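Local atomic coordinates of cell division control protein (Pyrococcus abyssi, PDB entry 6RPP), a protein that is an intein, a HINT-fold segment of a cell division control (MCM helicase) protein that probably excises itself and joins its flanking sequences by protein splicing. Residues Leu115-Ile121 against Asp132-Ile137. The protein carries 2 engineered substitutions. Numbering follows the deposited sequence. Where two conformers were deposited one is given.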
ATOM      1  N   LEU A 115      -7.571   3.319 -13.193  1.00 24.94           N
ATOM      2  CA  LEU A 115      -6.782   2.309 -13.905  1.00 22.96           C
ATOM      3  C   LEU A 115      -7.590   1.626 -14.988  1.00 29.72           C
ATOM      4  O   LEU A 115      -8.800   1.389 -14.847  1.00 30.86           O
ATOM      5  CB  LEU A 115      -6.304   1.213 -12.969  1.00 24.14           C
ATOM      6  CG  LEU A 115      -5.239   1.514 -11.930  1.00 21.03           C
ATOM      7  CD1 LEU A 115      -5.115   0.260 -11.069  1.00 20.64           C
ATOM      8  CD2 LEU A 115      -3.934   1.749 -12.592  1.00 24.23           C
ATOM      9  N   GLU A 116      -6.914   1.331 -16.076  1.00 26.67           N
ATOM     10  CA  GLU A 116      -7.520   0.600 -17.170  0.51 23.46           C
ATOM     11  C   GLU A 116      -6.747  -0.692 -17.366  1.00 24.97           C
ATOM     12  O   GLU A 116      -5.552  -0.765 -17.074  1.00 26.73           O
ATOM     13  CB  GLU A 116      -7.520   1.418 -18.467  0.51 29.96           C
ATOM     14  CG  GLU A 116      -8.140   2.813 -18.322  0.51 35.15           C
ATOM     15  CD  GLU A 116      -9.664   2.823 -18.427  0.51 41.65           C
ATOM     16  OE1 GLU A 116     -10.219   2.147 -19.327  0.51 45.65           O
ATOM     17  OE2 GLU A 116     -10.306   3.529 -17.613  0.51 39.92           O
ATOM     18  N   GLU A 117      -7.437  -1.707 -17.879  1.00 24.88           N
ATOM     19  CA  GLU A 117      -6.726  -2.918 -18.249  1.00 23.37           C
ATOM     20  C   GLU A 117      -5.613  -2.607 -19.231  1.00 28.68           C
ATOM     21  O   GLU A 117      -5.815  -1.871 -20.211  1.00 30.53           O
ATOM     22  CB  GLU A 117      -7.699  -3.938 -18.836  1.00 26.52           C
ATOM     23  CG  GLU A 117      -8.792  -4.246 -17.829  1.00 31.17           C
ATOM     24  CD  GLU A 117      -9.809  -5.269 -18.314  1.00 37.18           C
ATOM     25  OE1 GLU A 117      -9.630  -5.828 -19.430  1.00 35.22           O
ATOM     26  OE2 GLU A 117     -10.777  -5.504 -17.547  1.00 35.76           O
ATOM     27  N   GLY A 118      -4.430  -3.180 -18.960  1.00 27.04           N
ATOM     28  CA  GLY A 118      -3.232  -2.935 -19.748  1.00 26.50           C
ATOM     29  C   GLY A 118      -2.281  -1.921 -19.140  1.00 29.93           C
ATOM     30  O   GLY A 118      -1.102  -1.889 -19.527  1.00 28.61           O
ATOM     31  N   ASN A 119      -2.766  -1.069 -18.232  1.00 28.08           N
ATOM     32  CA  ASN A 119      -1.877  -0.131 -17.551  1.00 23.86           C
ATOM     33  C   ASN A 119      -0.824  -0.936 -16.799  1.00 25.83           C
ATOM     34  O   ASN A 119      -1.153  -1.858 -16.040  1.00 26.57           O
ATOM     35  CB  ASN A 119      -2.634   0.752 -16.552  1.00 22.64           C
ATOM     36  CG  ASN A 119      -3.553   1.806 -17.186  1.00 23.52           C
ATOM     37  OD1 ASN A 119      -4.347   2.380 -16.420  1.00 27.48           O
ATOM     38  ND2 ASN A 119      -3.453   2.095 -18.489  1.00 29.86           N
ATOM     39  N   LYS A 120       0.445  -0.606 -16.996  1.00 24.76           N
ATOM     40  CA  LYS A 120       1.518  -1.340 -16.300  1.00 22.02           C
ATOM     41  C   LYS A 120       1.856  -0.721 -14.936  1.00 22.89           C
ATOM     42  O   LYS A 120       2.208   0.460 -14.844  1.00 24.63           O
ATOM     43  CB  LYS A 120       2.756  -1.358 -17.211  1.00 24.81           C
ATOM     44  CG  LYS A 120       2.534  -2.204 -18.448  1.00 32.13           C
ATOM     45  CD  LYS A 120       3.804  -2.238 -19.305  1.00 37.79           C
ATOM     46  CE  LYS A 120       3.676  -3.273 -20.391  1.00 44.29           C
ATOM     47  NZ  LYS A 120       4.926  -3.380 -21.216  1.00 51.37           N
ATOM     48  N   ILE A 121       1.819  -1.543 -13.875  1.00 20.30           N
ATOM     49  CA  ILE A 121       2.103  -1.070 -12.526  1.00 20.12           C
ATOM     50  C   ILE A 121       3.351  -1.785 -12.027  1.00 17.72           C
ATOM     51  O   ILE A 121       3.761  -2.821 -12.549  1.00 19.41           O
ATOM     52  CB  ILE A 121       0.932  -1.259 -11.516  1.00 16.97           C
ATOM     53  CG1 ILE A 121       0.538  -2.725 -11.360  1.00 17.32           C
ATOM     54  CG2 ILE A 121      -0.283  -0.407 -12.007  1.00 23.32           C
ATOM     55  CD1 ILE A 121      -0.291  -2.988 -10.115  1.00 18.77           C
ATOM     56  N   ASP A 132       3.905  -4.518 -14.843  1.00 20.09           N
ATOM     57  CA  ASP A 132       2.967  -5.616 -14.993  1.00 18.63           C
ATOM     58  C   ASP A 132       1.581  -5.071 -15.348  1.00 21.74           C
ATOM     59  O   ASP A 132       1.010  -4.300 -14.570  1.00 23.00           O
ATOM     60  CB  ASP A 132       2.952  -6.410 -13.666  1.00 20.02           C
ATOM     61  CG  ASP A 132       2.095  -7.640 -13.700  1.00 23.32           C
ATOM     62  OD1 ASP A 132       1.521  -7.987 -14.750  1.00 24.07           O
ATOM     63  OD2 ASP A 132       2.002  -8.256 -12.589  1.00 24.14           O
ATOM     64  N   GLU A 133       1.050  -5.466 -16.508  1.00 23.27           N
ATOM     65  CA  GLU A 133      -0.266  -4.978 -16.948  1.00 24.44           C
ATOM     66  C   GLU A 133      -1.366  -5.308 -15.958  1.00 22.96           C
ATOM     67  O   GLU A 133      -1.542  -6.469 -15.545  1.00 22.36           O
ATOM     68  CB  GLU A 133      -0.636  -5.581 -18.303  1.00 24.98           C
ATOM     69  CG  GLU A 133       0.324  -5.122 -19.390  1.00 35.07           C
ATOM     70  CD  GLU A 133      -0.042  -5.631 -20.768  1.00 53.37           C
ATOM     71  OE1 GLU A 133      -1.163  -6.148 -20.937  1.00 52.76           O
ATOM     72  OE2 GLU A 133       0.798  -5.503 -21.685  1.00 58.87           O
ATOM     73  N   VAL A 134      -2.176  -4.299 -15.635  1.00 20.80           N
ATOM     74  CA  VAL A 134      -3.427  -4.614 -14.949  1.00 20.89           C
ATOM     75  C   VAL A 134      -4.292  -5.514 -15.847  1.00 23.70           C
ATOM     76  O   VAL A 134      -4.436  -5.279 -17.066  1.00 27.93           O
ATOM     77  CB  VAL A 134      -4.156  -3.307 -14.577  1.00 24.28           C
ATOM     78  CG1 VAL A 134      -5.564  -3.596 -14.019  1.00 25.58           C
ATOM     79  CG2 VAL A 134      -3.331  -2.495 -13.597  1.00 22.95           C
ATOM     80  N   ALA A 135      -4.893  -6.551 -15.247  1.00 21.28           N
ATOM     81  CA  ALA A 135      -5.775  -7.517 -15.883  1.00 22.69           C
ATOM     82  C   ALA A 135      -7.241  -7.143 -15.717  1.00 23.22           C
ATOM     83  O   ALA A 135      -7.997  -7.174 -16.690  1.00 28.27           O
ATOM     84  CB  ALA A 135      -5.524  -8.940 -15.325  1.00 24.82           C
ATOM     85  N   GLU A 136      -7.650  -6.773 -14.509  1.00 21.99           N
ATOM     86  CA  GLU A 136      -9.023  -6.442 -14.196  1.00 21.93           C
ATOM     87  C   GLU A 136      -9.025  -5.603 -12.931  1.00 19.54           C
ATOM     88  O   GLU A 136      -8.174  -5.784 -12.032  1.00 24.10           O
ATOM     89  CB  GLU A 136      -9.911  -7.690 -13.970  1.00 36.71           C
ATOM     90  CG  GLU A 136     -10.055  -8.699 -15.080  1.00 59.55           C
ATOM     91  CD  GLU A 136      -9.141  -9.904 -14.883  1.00 63.13           C
ATOM     92  OE1 GLU A 136      -8.845 -10.247 -13.709  1.00 59.74           O
ATOM     93  OE2 GLU A 136      -8.716 -10.501 -15.896  1.00 65.99           O
ATOM     94  N   ILE A 137     -10.007  -4.721 -12.841  1.00 20.97           N
ATOM     95  CA  ILE A 137     -10.295  -3.982 -11.621  1.00 21.33           C
ATOM     96  C   ILE A 137     -11.749  -4.243 -11.288  1.00 24.20           C
ATOM     97  O   ILE A 137     -12.616  -4.034 -12.147  1.00 28.84           O
ATOM     98  CB  ILE A 137     -10.076  -2.466 -11.764  1.00 26.48           C
ATOM     99  CG1 ILE A 137      -8.661  -2.167 -12.280  1.00 25.96           C
ATOM    100  CG2 ILE A 137     -10.405  -1.750 -10.416  1.00 26.05           C
ATOM    101  CD1 ILE A 137      -8.681  -1.690 -13.739  1.00 37.90           C
TER
HETATM  102  O   HOH W   1     -11.390  -4.126 -15.403  1.00 29.32           O
HETATM  103  O   HOH W   2       0.028  -2.192 -21.984  1.00 38.00           O
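I121 and D132 form an antiparallel hydrogen-bonded pair, I121 N reaching D132 O at 3.0 Å and D132 N returning to I121 O at 2.9 Å. K120 and E133 make the adjoining non-hydrogen-bonded pair. There the strand pairing stops, and two further backbone bonds tie the type II turn E116 to N119 to V134: V134 N donates to N119 O over 2.7 Å, and G118 N donates to V134 O over 2.8 Å, nearly straight (165° at the hydrogen). Glycine suits the third turn position, where a CB would press against the preceding carbonyl. The site exemplifies a hairpin strand giving way to a glycine-containing turn that keeps backbone bonds to its partner. This is the hairpin 120-125/128-140 of the intein's HINT fold, with strand 98-103 flanking one arm and strand 80-85 the other, where A135 and E136 opposite K84 form a classic beta bulge.

V134 sets CG2 against I121 CG2 (4.0 Å) and L115 CD1, while I137 CD1 packs on L115 CB. With CG beside its backbone N (chi1 -58°) and the chain extended beyond, E117 lays its carboxylate face over A135 O, CD 3.1 Å away; both being acceptors, no hydrogen bond forms, but a water joins OE2 to I137 N. On the K120 face, E133 lies alongside the lysine, CG to CG 3.8 Å, and its OE1 salt-bridges R86. Replacing E133 with an alanine would probably leave R86 without its carboxylate mate and open a gap beside K120 CG and G118 O.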